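PDB 6A6F: iron-sulfur cluster assembly scaffold protein NifU from Fervidobacterium islandicum, which probably serves the SUF pathway of a thermophilic bacterium, as a zinc-binding SufU-type protein of the NifU-like family that handles sulfur for iron-sulfur cluster assembly. Local coordinates for residues A[9-14]-A[61-66]; A[28-33]-A[128-133]; A[32-37]-A[120-125]; A[92-97]-A[110-115]. All coordinates share one frame; numbering follows the deposited sequence.

Overall arrangement
One small fold sets two kinds of contact side by side. Interactions 1 and 4 are buried and mainly apolar: a methyl-lined meeting of helix 8-14 with the start of helix 63-76, and two methionines of helix 81-95 on the turns before helix 118-135. Interactions 2 and 3 both join strand 28-34 to helix 118-135, but at different points. Interaction 2 lies at the surface, where side-chain packing is joined by a nickel ion and its waters, whereas interaction 3, partly buried, is tied by zinc. Interaction 1 supplies C62 to the same zinc, and R120 of interaction 3 packs against C62; F111 of interaction 4 meets both F124 of interaction 3 and I10 of interaction 1.

Interaction 1 of 4, residues A[9-14]-A[61-66]; sequences FIMDYS and GCAISQ. With ZN (zinc ion), chain G.
A63 is met by three side chains of 9-14 from different directions. I10 brings up its CG2 branch, set anti to the backbone N, and this methyl lies 3.8 Å from A63 O. M11 leaves its helix facing away, but bends at chi2 and chi3 (-45° and -64°) so that its SD returns to within 3.7 Å of A63 CB. A turn after I10, S14 packs close, its CB 3.4 Å from A63 O. The hydroxyl of S14 sits in the crowded position between backbone N and carbonyl carbon (chi1 68°) and turns back on its own segment, where OG donates to M11 O at 2.8 Å. Q66 reaches across with an extended chain, and its NE2 gives S14 O a weak, bent hydrogen bond of 3.0 Å. The other end of that amide, OE1, accepts from G61 N at 3.1 Å, so both ends of the group are held and its rotation is probably fixed. C62 caps the second helix, its SG accepting from S65 N while also binding zinc. Helix 8-14 thus lies against the N-terminal end of helix 63-76; I10 continues onto F111, and M11 of the second subunit packs on A63.

Interaction 2 of 4, residues A[28-33]-A[128-133]; sequences KVEEGK and WKTLEI. With NI (nickel (II) ion), chain H.
E30 runs from the edge strand 28-34 toward helix 118-135 and ends on a nickel ion. Its CB points at the helix and passes T130 CG2 at 4.0 Å. CG, anti to the backbone N (chi1 -171°), comes nearer still, 3.6 Å from T130 CG2, and the two side chains cross obliquely. At chi2 (78°) the chain bends, carrying the carboxylate past I133, whose CG2 methyl lies 3.4 Å from E30 OE1. That oxygen also accepts a hydrogen bond from a water bound to the metal. OE2 coordinates the nickel at 2.2 Å, and K28 NZ from the same strand is a second ligand at 2.4 Å. Another nickel-bound water donates to I133 O at 2.8 Å, so the ion reaches the helix backbone through solvent.

Farther along the strand G32 faces T130 of the helix, whose OG1 lies 3.6 Å from G32 CA; a beta carbon on G32 would collide with that hydroxyl, which is hydrogen-bonded to L126 O within its own helix. An alanine in place of T130 would lose both the methyl that packs on E30 and the hydroxyl over G32, and would probably loosen the seat of the helix on the strand. Because K28 NZ coordinates the metal, its lone pair must face the ion, which implies that this amine is probably neutral, its ionisation shifted by nickel.

Interaction 3 of 4, residues A[32-37]-A[120-125]; sequences GKNLSC and RVKCFL. With ZN (zinc ion), chain G.
Zinc draws the inner half of this contact together. C37, in the turn after strand 28-34, has its SG anti to the backbone N (chi1 -177°) and binds the ion at 2.4 Å. From helix 118-135 C123 SG, anti to its own carbonyl carbon, binds it at 2.3 Å. The two sulfurs stand 3.9 Å apart, a spacing set by their shared metal. Two polar groups form a second shell around C123 SG. R120, its chain bent at chi2 and chi3, offers NE to C123 SG at 3.5 Å, with the sulfur lying in the guanidinium plane and the bond nearly straight at 165°. N34 ND2 approaches the same sulfur to 3.4 Å and is hydrogen-bonded to D39, another zinc ligand, so N34 is placed to position a first-shell group. Such neighbours would probably ease the negative charge of the thiolate.

The outer side is looser and polar. The side chains of K122 and N34 cross at about a right angle, with K122 CB 3.4 Å from N34 OD1, and the lysine then folds through three bends toward the turn. Its NZ gives S36 OG a weak hydrogen bond of 3.3 Å; both residues are exposed there.

D39 and C62 complete the site, giving three cysteines and one aspartate around zinc. This is the ligand set of zinc-containing SufU-type members of the NifU-like family, in which the corresponding site is associated with sulfur transfer from a cysteine desulfurase.

Interaction 4 of 4, residues A[92-97]-A[110-115]; sequences ENMMLG and NFYDVK
M94 and M95, on the last turn of helix 81-95, meet a run of 3-10 turns at 110-115 in different ways. M95 first heads away from those turns, then bends at chi2 (-60°) and again at chi3, so that its CE comes back to 3.4 Å from F111 O and 4.1 Å from V114 CB. M94 runs out extended, CG anti to the backbone N, and bends only at chi3 (54°). Its CG touches Y112 CD1 at 3.9 Å, while its SD lies at the ring's edge, 5.4 Å from the centroid of Y112. K115 crosses in the reverse sense: its CB sits 3.4 Å from M95 O, and its CD passes near the rim of one Y112 face. Farther out K115 NZ donates to Y112 OH at 3.0 Å. An alanine in place of Y112 would remove both the edge beside the M94 sulfur and the hydroxyl held by K115, and would probably leave that lysine less well positioned. Outside this shell F124 of helix 118-135 packs on both methionines and meets the F111 ring. A Met-aromatic contact and its apolar surround thus join the end of helix 81-95 to the turns before helix 118-135 in the NifU-like fold.

Interaction 1 of 4, residues A[9-14]-A[61-66]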
loop_
_atom_site.group_PDB
_atom_site.type_symbol
_atom_site.label_atom_id
_atom_site.label_comp_id
_atom_site.label_asym_id
_atom_site.label_seq_id
_atom_site.Cartn_x
_atom_site.Cartn_y
_atom_site.Cartn_z
ATOM N N PHE A 9 1.370 -2.197 -14.856
ATOM C CA PHE A 9 1.676 -3.547 -14.406
ATOM C C PHE A 9 1.886 -3.556 -12.893
ATOM O O PHE A 9 1.245 -4.288 -12.195
ATOM C CB PHE A 9 2.925 -4.075 -15.132
ATOM C CG PHE A 9 3.373 -5.405 -14.647
ATOM C CD1 PHE A 9 2.870 -6.553 -15.204
ATOM C CD2 PHE A 9 4.322 -5.510 -13.637
ATOM C CE1 PHE A 9 3.283 -7.797 -14.771
ATOM C CE2 PHE A 9 4.737 -6.755 -13.199
ATOM C CZ PHE A 9 4.216 -7.904 -13.777
ATOM N N ILE A 10 2.805 -2.737 -12.429
ATOM C CA ILE A 10 3.086 -2.561 -10.996
ATOM C C ILE A 10 1.818 -2.188 -10.225
ATOM O O ILE A 10 1.507 -2.803 -9.175
ATOM C CB ILE A 10 4.216 -1.536 -10.773
ATOM C CG1 ILE A 10 5.544 -2.145 -11.232
ATOM C CG2 ILE A 10 4.381 -1.152 -9.293
ATOM C CD1 ILE A 10 6.655 -1.174 -11.397
ATOM N N MET A 11 1.086 -1.194 -10.705
ATOM C CA MET A 11 -0.133 -0.783 -9.982
ATOM C C MET A 11 -1.207 -1.842 -9.902
ATOM O O MET A 11 -1.791 -2.031 -8.813
ATOM C CB MET A 11 -0.684 0.579 -10.451
ATOM C CG MET A 11 0.264 1.756 -10.151
ATOM S SD MET A 11 1.052 1.845 -8.508
ATOM C CE MET A 11 -0.462 2.069 -7.548
ATOM N N ASP A 12 -1.446 -2.573 -10.990
ATOM C CA ASP A 12 -2.339 -3.678 -10.962
ATOM C C ASP A 12 -1.850 -4.738 -9.946
ATOM O O ASP A 12 -2.641 -5.171 -9.128
ATOM C CB ASP A 12 -2.444 -4.352 -12.358
ATOM C CG ASP A 12 -3.289 -3.518 -13.379
ATOM O OD1 ASP A 12 -3.933 -2.543 -12.960
ATOM O OD2 ASP A 12 -3.342 -3.870 -14.583
ATOM N N TYR A 13 -0.589 -5.189 -10.039
ATOM C CA TYR A 13 -0.115 -6.223 -9.135
ATOM C C TYR A 13 -0.040 -5.808 -7.656
ATOM O O TYR A 13 -0.109 -6.656 -6.796
ATOM C CB TYR A 13 1.206 -6.848 -9.618
ATOM C CG TYR A 13 0.927 -8.002 -10.561
ATOM C CD1 TYR A 13 0.627 -9.271 -10.058
ATOM C CD2 TYR A 13 0.909 -7.806 -11.944
ATOM C CE1 TYR A 13 0.320 -10.315 -10.895
ATOM C CE2 TYR A 13 0.614 -8.850 -12.810
ATOM C CZ TYR A 13 0.334 -10.100 -12.285
ATOM O OH TYR A 13 0.041 -11.131 -13.134
ATOM N N SER A 14 0.111 -4.517 -7.358
ATOM C CA SER A 14 0.205 -4.056 -5.961
ATOM C C SER A 14 -1.139 -4.196 -5.255
ATOM O O SER A 14 -1.178 -4.241 -4.054
ATOM C CB SER A 14 0.593 -2.565 -5.844
ATOM O OG SER A 14 -0.477 -1.736 -6.337
ATOM N N GLY A 61 3.264 -2.568 2.405
ATOM C CA GLY A 61 4.346 -1.693 2.010
ATOM C C GLY A 61 3.981 -0.871 0.782
ATOM O O GLY A 61 2.833 -0.812 0.363
ATOM N N CYS A 62 4.986 -0.253 0.182
ATOM C CA CYS A 62 4.785 0.475 -1.048
ATOM C C CYS A 62 4.240 -0.402 -2.234
ATOM O O CYS A 62 4.169 -1.658 -2.171
ATOM C CB CYS A 62 6.086 1.168 -1.416
ATOM S SG CYS A 62 7.404 0.172 -2.139
ATOM N N ALA A 63 3.871 0.265 -3.311
ATOM C CA ALA A 63 3.381 -0.410 -4.475
ATOM C C ALA A 63 4.406 -1.326 -5.158
ATOM O O ALA A 63 4.030 -2.363 -5.718
ATOM C CB ALA A 63 2.818 0.615 -5.469
ATOM N N ILE A 64 5.666 -0.954 -5.121
ATOM C CA ILE A 64 6.716 -1.718 -5.723
ATOM C C ILE A 64 6.986 -3.002 -4.925
ATOM O O ILE A 64 7.085 -4.088 -5.547
ATOM C CB ILE A 64 7.999 -0.890 -5.881
ATOM C CG1 ILE A 64 7.811 0.219 -6.928
ATOM C CG2 ILE A 64 9.154 -1.775 -6.306
ATOM C CD1 ILE A 64 9.005 1.166 -7.004
ATOM N N SER A 65 7.101 -2.896 -3.590
ATOM C CA SER A 65 7.276 -4.082 -2.745
ATOM C C SER A 65 6.070 -5.045 -2.802
ATOM O O SER A 65 6.276 -6.250 -2.874
ATOM C CB SER A 65 7.589 -3.740 -1.265
ATOM O OG SER A 65 6.441 -3.122 -0.646
ATOM N N GLN A 66 4.837 -4.518 -2.796
ATOM C CA GLN A 66 3.618 -5.328 -2.880
ATOM C C GLN A 66 3.441 -5.955 -4.277
ATOM O O GLN A 66 3.120 -7.160 -4.364
ATOM C CB GLN A 66 2.327 -4.576 -2.468
ATOM C CG GLN A 66 2.297 -4.107 -1.025
ATOM C CD GLN A 66 0.945 -3.539 -0.525
ATOM O OE1 GLN A 66 0.800 -3.344 0.663
ATOM N NE2 GLN A 66 -0.033 -3.298 -1.411
HETATM ZN ZN ZN G . 9.186 0.443 -0.662
#

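Interaction 2 of 4, residues A[28-33]-A[128-133]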
loop_
_atom_site.group_PDB
_atom_site.type_symbol
_atom_site.label_atom_id
_atom_site.label_comp_id
_atom_site.label_asym_id
_atom_site.label_seq_id
_atom_site.Cartn_x
_atom_site.Cartn_y
_atom_site.Cartn_z
ATOM N N LYS A 28 6.661 -23.089 6.697
ATOM C CA LYS A 28 7.712 -22.095 6.958
ATOM C C LYS A 28 7.076 -20.689 6.935
ATOM O O LYS A 28 6.213 -20.425 6.102
ATOM C CB LYS A 28 8.825 -22.266 5.923
ATOM C CG LYS A 28 9.959 -21.261 5.961
ATOM C CD LYS A 28 10.634 -21.304 7.323
ATOM C CE LYS A 28 11.837 -20.392 7.347
ATOM N NZ LYS A 28 12.409 -20.351 8.723
ATOM N N VAL A 29 7.482 -19.852 7.886
ATOM C CA VAL A 29 7.071 -18.468 7.982
ATOM C C VAL A 29 8.333 -17.628 8.074
ATOM O O VAL A 29 9.162 -17.892 8.958
ATOM C CB VAL A 29 6.287 -18.171 9.278
ATOM C CG1 VAL A 29 5.870 -16.704 9.314
ATOM C CG2 VAL A 29 5.044 -19.054 9.409
ATOM N N GLU A 30 8.485 -16.647 7.193
ATOM C CA GLU A 30 9.671 -15.759 7.208
ATOM C C GLU A 30 9.290 -14.288 7.093
ATOM O O GLU A 30 8.527 -13.902 6.205
ATOM C CB GLU A 30 10.636 -16.159 6.087
ATOM C CG GLU A 30 11.986 -15.452 6.154
ATOM C CD GLU A 30 12.901 -16.053 7.198
ATOM O OE1 GLU A 30 13.668 -15.320 7.852
ATOM O OE2 GLU A 30 12.832 -17.264 7.367
ATOM N N GLU A 31 9.811 -13.467 7.998
ATOM C CA GLU A 31 9.520 -12.012 8.013
ATOM C C GLU A 31 10.677 -11.217 7.459
ATOM O O GLU A 31 11.808 -11.584 7.670
ATOM C CB GLU A 31 9.287 -11.539 9.422
ATOM C CG GLU A 31 8.212 -12.333 10.105
ATOM C CD GLU A 31 8.052 -11.948 11.556
ATOM O OE1 GLU A 31 8.047 -10.725 11.870
ATOM O OE2 GLU A 31 7.920 -12.892 12.373
ATOM N N GLY A 32 10.402 -10.130 6.743
ATOM C CA GLY A 32 11.468 -9.308 6.205
ATOM C C GLY A 32 11.006 -7.891 6.215
ATOM O O GLY A 32 9.794 -7.661 6.165
ATOM N N LYS A 33 11.954 -6.945 6.277
ATOM C CA LYS A 33 11.638 -5.493 6.322
ATOM C C LYS A 33 12.621 -4.688 5.482
ATOM O O LYS A 33 13.764 -5.062 5.373
ATOM C CB LYS A 33 11.786 -4.937 7.750
ATOM C CG LYS A 33 10.969 -5.569 8.855
ATOM C CD LYS A 33 11.657 -5.320 10.213
ATOM C CE LYS A 33 10.917 -6.000 11.361
ATOM N NZ LYS A 33 9.577 -5.364 11.491
ATOM N N TRP A 128 12.021 -11.135 -2.473
ATOM C CA TRP A 128 12.969 -12.131 -3.014
ATOM C C TRP A 128 14.073 -12.505 -1.996
ATOM O O TRP A 128 14.422 -13.676 -1.847
ATOM C CB TRP A 128 13.606 -11.613 -4.315
ATOM C CG TRP A 128 12.678 -11.609 -5.468
ATOM C CD1 TRP A 128 12.066 -10.534 -6.006
ATOM C CD2 TRP A 128 12.214 -12.745 -6.185
ATOM N NE1 TRP A 128 11.251 -10.921 -7.017
ATOM C CE2 TRP A 128 11.335 -12.283 -7.160
ATOM C CE3 TRP A 128 12.436 -14.116 -6.075
ATOM C CZ2 TRP A 128 10.683 -13.139 -8.044
ATOM C CZ3 TRP A 128 11.803 -14.965 -6.978
ATOM C CH2 TRP A 128 10.952 -14.470 -7.946
ATOM N N LYS A 129 14.598 -11.490 -1.307
ATOM C CA LYS A 129 15.586 -11.683 -0.257
ATOM C C LYS A 129 14.974 -12.447 0.913
ATOM O O LYS A 129 15.623 -13.304 1.482
ATOM C CB LYS A 129 16.127 -10.332 0.243
ATOM C CG LYS A 129 16.886 -9.475 -0.784
ATOM C CD LYS A 129 17.932 -10.233 -1.594
ATOM C CE LYS A 129 19.150 -10.586 -0.743
ATOM N NZ LYS A 129 20.147 -11.468 -1.456
ATOM N N THR A 130 13.714 -12.151 1.231
ATOM C CA THR A 130 12.995 -12.882 2.257
ATOM C C THR A 130 12.763 -14.315 1.862
ATOM O O THR A 130 12.967 -15.216 2.670
ATOM C CB THR A 130 11.666 -12.201 2.625
ATOM O OG1 THR A 130 11.960 -10.867 3.027
ATOM C CG2 THR A 130 10.991 -12.934 3.774
ATOM N N LEU A 131 12.418 -14.545 0.603
ATOM C CA LEU A 131 12.319 -15.891 0.084
ATOM C C LEU A 131 13.635 -16.694 0.159
ATOM O O LEU A 131 13.648 -17.859 0.581
ATOM C CB LEU A 131 11.894 -15.828 -1.351
ATOM C CG LEU A 131 11.823 -17.144 -2.124
ATOM C CD1 LEU A 131 10.681 -18.002 -1.677
ATOM C CD2 LEU A 131 11.644 -16.871 -3.594
ATOM N N GLU A 132 14.736 -16.090 -0.289
ATOM C CA GLU A 132 16.086 -16.709 -0.157
ATOM C C GLU A 132 16.385 -17.209 1.260
ATOM O O GLU A 132 16.759 -18.372 1.484
ATOM C CB GLU A 132 17.152 -15.703 -0.611
ATOM C CG GLU A 132 18.568 -16.288 -0.704
ATOM C CD GLU A 132 19.593 -15.267 -1.218
ATOM O OE1 GLU A 132 19.395 -14.053 -1.020
ATOM O OE2 GLU A 132 20.585 -15.680 -1.840
ATOM N N ILE A 133 16.187 -16.348 2.234
ATOM C CA ILE A 133 16.395 -16.738 3.623
ATOM C C ILE A 133 15.458 -17.865 3.998
ATOM O O ILE A 133 15.912 -18.863 4.557
ATOM C CB ILE A 133 16.267 -15.564 4.588
ATOM C CG1 ILE A 133 17.381 -14.544 4.314
ATOM C CG2 ILE A 133 16.401 -16.019 6.041
ATOM C CD1 ILE A 133 17.052 -13.135 4.786
HETATM NI NI NI H . 13.794 -18.428 8.909
HETATM O O HOH W 1 15.224 -16.572 9.948
HETATM O O HOH W 2 15.143 -19.500 7.212
#

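Interaction 3 of 4, residues A[32-37]-A[120-125]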
loop_
_atom_site.group_PDB
_atom_site.type_symbol
_atom_site.label_atom_id
_atom_site.label_comp_id
_atom_site.label_asym_id
_atom_site.label_seq_id
_atom_site.Cartn_x
_atom_site.Cartn_y
_atom_site.Cartn_z
ATOM N N GLY A 32 10.402 -10.130 6.743
ATOM C CA GLY A 32 11.468 -9.308 6.205
ATOM C C GLY A 32 11.006 -7.891 6.215
ATOM O O GLY A 32 9.794 -7.661 6.165
ATOM N N LYS A 33 11.954 -6.945 6.277
ATOM C CA LYS A 33 11.638 -5.493 6.322
ATOM C C LYS A 33 12.621 -4.688 5.482
ATOM O O LYS A 33 13.764 -5.062 5.373
ATOM C CB LYS A 33 11.786 -4.937 7.750
ATOM C CG LYS A 33 10.969 -5.569 8.855
ATOM C CD LYS A 33 11.657 -5.320 10.213
ATOM C CE LYS A 33 10.917 -6.000 11.361
ATOM N NZ LYS A 33 9.577 -5.364 11.491
ATOM N N ASN A 34 12.163 -3.576 4.917
ATOM C CA ASN A 34 13.036 -2.635 4.176
ATOM C C ASN A 34 12.797 -1.319 4.880
ATOM O O ASN A 34 11.890 -0.556 4.518
ATOM C CB ASN A 34 12.633 -2.546 2.686
ATOM C CG ASN A 34 13.310 -1.390 1.938
ATOM O OD1 ASN A 34 14.465 -1.063 2.195
ATOM N ND2 ASN A 34 12.598 -0.805 0.973
ATOM N N LEU A 35 13.571 -1.083 5.935
ATOM C CA LEU A 35 13.364 0.088 6.804
ATOM C C LEU A 35 13.575 1.433 6.114
ATOM O O LEU A 35 12.910 2.421 6.492
ATOM C CB LEU A 35 14.241 -0.014 8.059
ATOM C CG LEU A 35 13.961 -1.256 8.895
ATOM C CD1 LEU A 35 14.995 -1.433 9.976
ATOM C CD2 LEU A 35 12.579 -1.172 9.537
ATOM N N SER A 36 14.448 1.496 5.092
ATOM C CA SER A 36 14.645 2.771 4.397
ATOM C C SER A 36 13.369 3.288 3.764
ATOM O O SER A 36 13.295 4.486 3.536
ATOM C CB SER A 36 15.785 2.705 3.365
ATOM O OG SER A 36 15.538 1.781 2.301
ATOM N N CYS A 37 12.379 2.402 3.496
ATOM C CA CYS A 37 11.072 2.768 2.931
ATOM C C CYS A 37 9.887 2.565 3.901
ATOM O O CYS A 37 8.909 3.313 3.836
ATOM C CB CYS A 37 10.790 2.004 1.584
ATOM S SG CYS A 37 9.233 2.431 0.738
ATOM N N ARG A 120 14.545 2.255 -4.579
ATOM C CA ARG A 120 13.430 1.345 -4.871
ATOM C C ARG A 120 13.858 -0.087 -5.217
ATOM O O ARG A 120 13.056 -1.007 -5.166
ATOM C CB ARG A 120 12.527 1.924 -5.960
ATOM C CG ARG A 120 12.145 3.374 -5.754
ATOM C CD ARG A 120 11.666 3.667 -4.319
ATOM N NE ARG A 120 10.438 2.961 -3.989
ATOM C CZ ARG A 120 9.222 3.380 -4.275
ATOM N NH1 ARG A 120 8.193 2.634 -3.938
ATOM N NH2 ARG A 120 9.024 4.514 -4.949
ATOM N N VAL A 121 15.112 -0.282 -5.548
ATOM C CA VAL A 121 15.648 -1.597 -5.734
ATOM C C VAL A 121 15.458 -2.464 -4.500
ATOM O O VAL A 121 15.221 -3.656 -4.605
ATOM C CB VAL A 121 17.148 -1.531 -6.100
ATOM C CG1 VAL A 121 17.807 -2.900 -5.990
ATOM C CG2 VAL A 121 17.300 -1.022 -7.516
ATOM N N LYS A 122 15.549 -1.871 -3.330
ATOM C CA LYS A 122 15.306 -2.588 -2.095
ATOM C C LYS A 122 13.862 -3.021 -1.890
ATOM O O LYS A 122 13.639 -4.026 -1.249
ATOM C CB LYS A 122 15.712 -1.730 -0.899
ATOM C CG LYS A 122 17.211 -1.777 -0.649
ATOM C CD LYS A 122 17.931 -0.531 -1.129
ATOM C CE LYS A 122 18.921 -0.065 -0.067
ATOM N NZ LYS A 122 18.110 0.157 1.150
ATOM N N CYS A 123 12.919 -2.221 -2.390
ATOM C CA CYS A 123 11.505 -2.519 -2.392
ATOM C C CYS A 123 11.209 -3.730 -3.288
ATOM O O CYS A 123 10.564 -4.656 -2.862
ATOM C CB CYS A 123 10.685 -1.290 -2.833
ATOM S SG CYS A 123 11.130 0.247 -1.943
ATOM N N PHE A 124 11.698 -3.702 -4.527
ATOM C CA PHE A 124 11.621 -4.836 -5.395
ATOM C C PHE A 124 12.209 -6.121 -4.804
ATOM O O PHE A 124 11.609 -7.212 -4.921
ATOM C CB PHE A 124 12.368 -4.577 -6.690
ATOM C CG PHE A 124 12.428 -5.768 -7.565
ATOM C CD1 PHE A 124 11.284 -6.261 -8.160
ATOM C CD2 PHE A 124 13.612 -6.433 -7.767
ATOM C CE1 PHE A 124 11.332 -7.387 -8.992
ATOM C CE2 PHE A 124 13.669 -7.569 -8.567
ATOM C CZ PHE A 124 12.524 -8.049 -9.183
ATOM N N LEU A 125 13.387 -6.005 -4.207
ATOM C CA LEU A 125 14.098 -7.157 -3.706
ATOM C C LEU A 125 13.620 -7.702 -2.380
ATOM O O LEU A 125 13.978 -8.827 -2.057
ATOM C CB LEU A 125 15.603 -6.900 -3.617
ATOM C CG LEU A 125 16.331 -6.909 -4.961
ATOM C CD1 LEU A 125 17.787 -6.563 -4.712
ATOM C CD2 LEU A 125 16.207 -8.247 -5.677
HETATM ZN ZN ZN G . 9.186 0.443 -0.662
#

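Interaction 4 of 4, residues A[92-97]-A[110-115]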
loop_
_atom_site.group_PDB
_atom_site.type_symbol
_atom_site.label_atom_id
_atom_site.label_comp_id
_atom_site.label_asym_id
_atom_site.label_seq_id
_atom_site.Cartn_x
_atom_site.Cartn_y
_atom_site.Cartn_z
ATOM N N GLU A 92 17.679 -10.650 -8.805
ATOM C CA GLU A 92 18.711 -9.841 -8.211
ATOM C C GLU A 92 19.757 -9.428 -9.272
ATOM O O GLU A 92 20.078 -8.237 -9.383
ATOM C CB GLU A 92 19.380 -10.560 -7.017
ATOM C CG GLU A 92 20.411 -9.671 -6.333
ATOM C CD GLU A 92 20.835 -10.121 -4.945
ATOM O OE1 GLU A 92 21.128 -11.315 -4.787
ATOM O OE2 GLU A 92 20.893 -9.256 -4.021
ATOM N N ASN A 93 20.230 -10.369 -10.084
ATOM C CA ASN A 93 21.118 -9.994 -11.206
ATOM C C ASN A 93 20.563 -8.873 -12.069
ATOM O O ASN A 93 21.297 -7.966 -12.466
ATOM C CB ASN A 93 21.470 -11.197 -12.100
ATOM C CG ASN A 93 22.461 -12.145 -11.437
ATOM O OD1 ASN A 93 22.962 -11.871 -10.346
ATOM N ND2 ASN A 93 22.722 -13.273 -12.077
ATOM N N MET A 94 19.279 -8.940 -12.382
ATOM C CA MET A 94 18.619 -7.880 -13.152
ATOM C C MET A 94 18.824 -6.530 -12.474
ATOM O O MET A 94 19.212 -5.535 -13.122
ATOM C CB MET A 94 17.108 -8.179 -13.301
ATOM C CG MET A 94 16.364 -7.296 -14.298
ATOM S SD MET A 94 14.621 -7.661 -14.548
ATOM C CE MET A 94 14.034 -7.613 -12.846
ATOM N N MET A 95 18.581 -6.493 -11.163
ATOM C CA MET A 95 18.618 -5.257 -10.416
ATOM C C MET A 95 20.007 -4.675 -10.378
ATOM O O MET A 95 20.169 -3.483 -10.493
ATOM C CB MET A 95 18.131 -5.472 -8.985
ATOM C CG MET A 95 16.619 -5.523 -8.868
ATOM S SD MET A 95 15.887 -3.985 -9.450
ATOM C CE MET A 95 15.098 -4.485 -10.949
ATOM N N LEU A 96 21.000 -5.522 -10.193
ATOM C CA LEU A 96 22.370 -5.089 -10.289
ATOM C C LEU A 96 22.534 -4.936 -11.794
ATOM O O LEU A 96 21.598 -5.151 -12.547
ATOM C CB LEU A 96 23.300 -6.145 -9.674
ATOM C CG LEU A 96 22.936 -6.618 -8.257
ATOM C CD1 LEU A 96 23.700 -7.876 -7.877
ATOM C CD2 LEU A 96 23.134 -5.542 -7.200
ATOM N N GLY A 97 23.684 -4.563 -12.282
ATOM C CA GLY A 97 23.782 -4.417 -13.736
ATOM C C GLY A 97 24.015 -5.711 -14.481
ATOM O O GLY A 97 24.253 -5.690 -15.687
ATOM N N ASN A 110 9.023 -7.194 -16.045
ATOM C CA ASN A 110 8.301 -5.931 -15.980
ATOM C C ASN A 110 8.874 -4.950 -14.927
ATOM O O ASN A 110 8.659 -3.775 -15.039
ATOM C CB ASN A 110 6.804 -6.206 -15.853
ATOM C CG ASN A 110 6.236 -6.797 -17.134
ATOM O OD1 ASN A 110 6.434 -6.221 -18.175
ATOM N ND2 ASN A 110 5.605 -7.958 -17.078
ATOM N N PHE A 111 9.705 -5.424 -13.999
ATOM C CA PHE A 111 10.347 -4.584 -13.040
ATOM C C PHE A 111 11.735 -4.042 -13.447
ATOM O O PHE A 111 12.360 -3.365 -12.644
ATOM C CB PHE A 111 10.505 -5.381 -11.743
ATOM C CG PHE A 111 9.193 -5.762 -11.117
ATOM C CD1 PHE A 111 8.533 -4.860 -10.303
ATOM C CD2 PHE A 111 8.627 -6.998 -11.350
ATOM C CE1 PHE A 111 7.331 -5.167 -9.723
ATOM C CE2 PHE A 111 7.406 -7.342 -10.759
ATOM C CZ PHE A 111 6.751 -6.413 -9.953
ATOM N N TYR A 112 12.201 -4.377 -14.644
ATOM C CA TYR A 112 13.516 -3.980 -15.156
ATOM C C TYR A 112 13.830 -2.527 -14.830
ATOM O O TYR A 112 14.867 -2.230 -14.327
ATOM C CB TYR A 112 13.578 -4.201 -16.682
ATOM C CG TYR A 112 14.921 -3.895 -17.275
ATOM C CD1 TYR A 112 15.931 -4.822 -17.223
ATOM C CD2 TYR A 112 15.194 -2.647 -17.843
ATOM C CE1 TYR A 112 17.172 -4.559 -17.758
ATOM C CE2 TYR A 112 16.436 -2.365 -18.385
ATOM C CZ TYR A 112 17.408 -3.327 -18.343
ATOM O OH TYR A 112 18.642 -3.070 -18.839
ATOM N N ASP A 113 12.898 -1.645 -15.092
ATOM C CA ASP A 113 13.128 -0.211 -14.885
ATOM C C ASP A 113 13.435 0.224 -13.465
ATOM O O ASP A 113 14.016 1.297 -13.241
ATOM C CB ASP A 113 11.927 0.583 -15.314
ATOM C CG ASP A 113 12.127 1.221 -16.636
ATOM O OD1 ASP A 113 12.988 2.144 -16.693
ATOM O OD2 ASP A 113 11.431 0.808 -17.600
ATOM N N VAL A 114 13.054 -0.590 -12.510
ATOM C CA VAL A 114 13.278 -0.230 -11.129
ATOM C C VAL A 114 14.761 -0.103 -10.813
ATOM O O VAL A 114 15.152 0.646 -9.897
ATOM C CB VAL A 114 12.578 -1.271 -10.222
ATOM C CG1 VAL A 114 12.912 -1.016 -8.759
ATOM C CG2 VAL A 114 11.076 -1.218 -10.486
ATOM N N LYS A 115 15.597 -0.842 -11.534
ATOM C CA LYS A 115 17.026 -0.820 -11.290
ATOM C C LYS A 115 17.650 0.586 -11.470
ATOM O O LYS A 115 18.727 0.844 -10.981
ATOM C CB LYS A 115 17.731 -1.812 -12.204
ATOM C CG LYS A 115 17.869 -1.341 -13.634
ATOM C CD LYS A 115 18.610 -2.363 -14.482
ATOM C CE LYS A 115 19.106 -1.717 -15.761
ATOM N NZ LYS A 115 20.203 -2.551 -16.302
#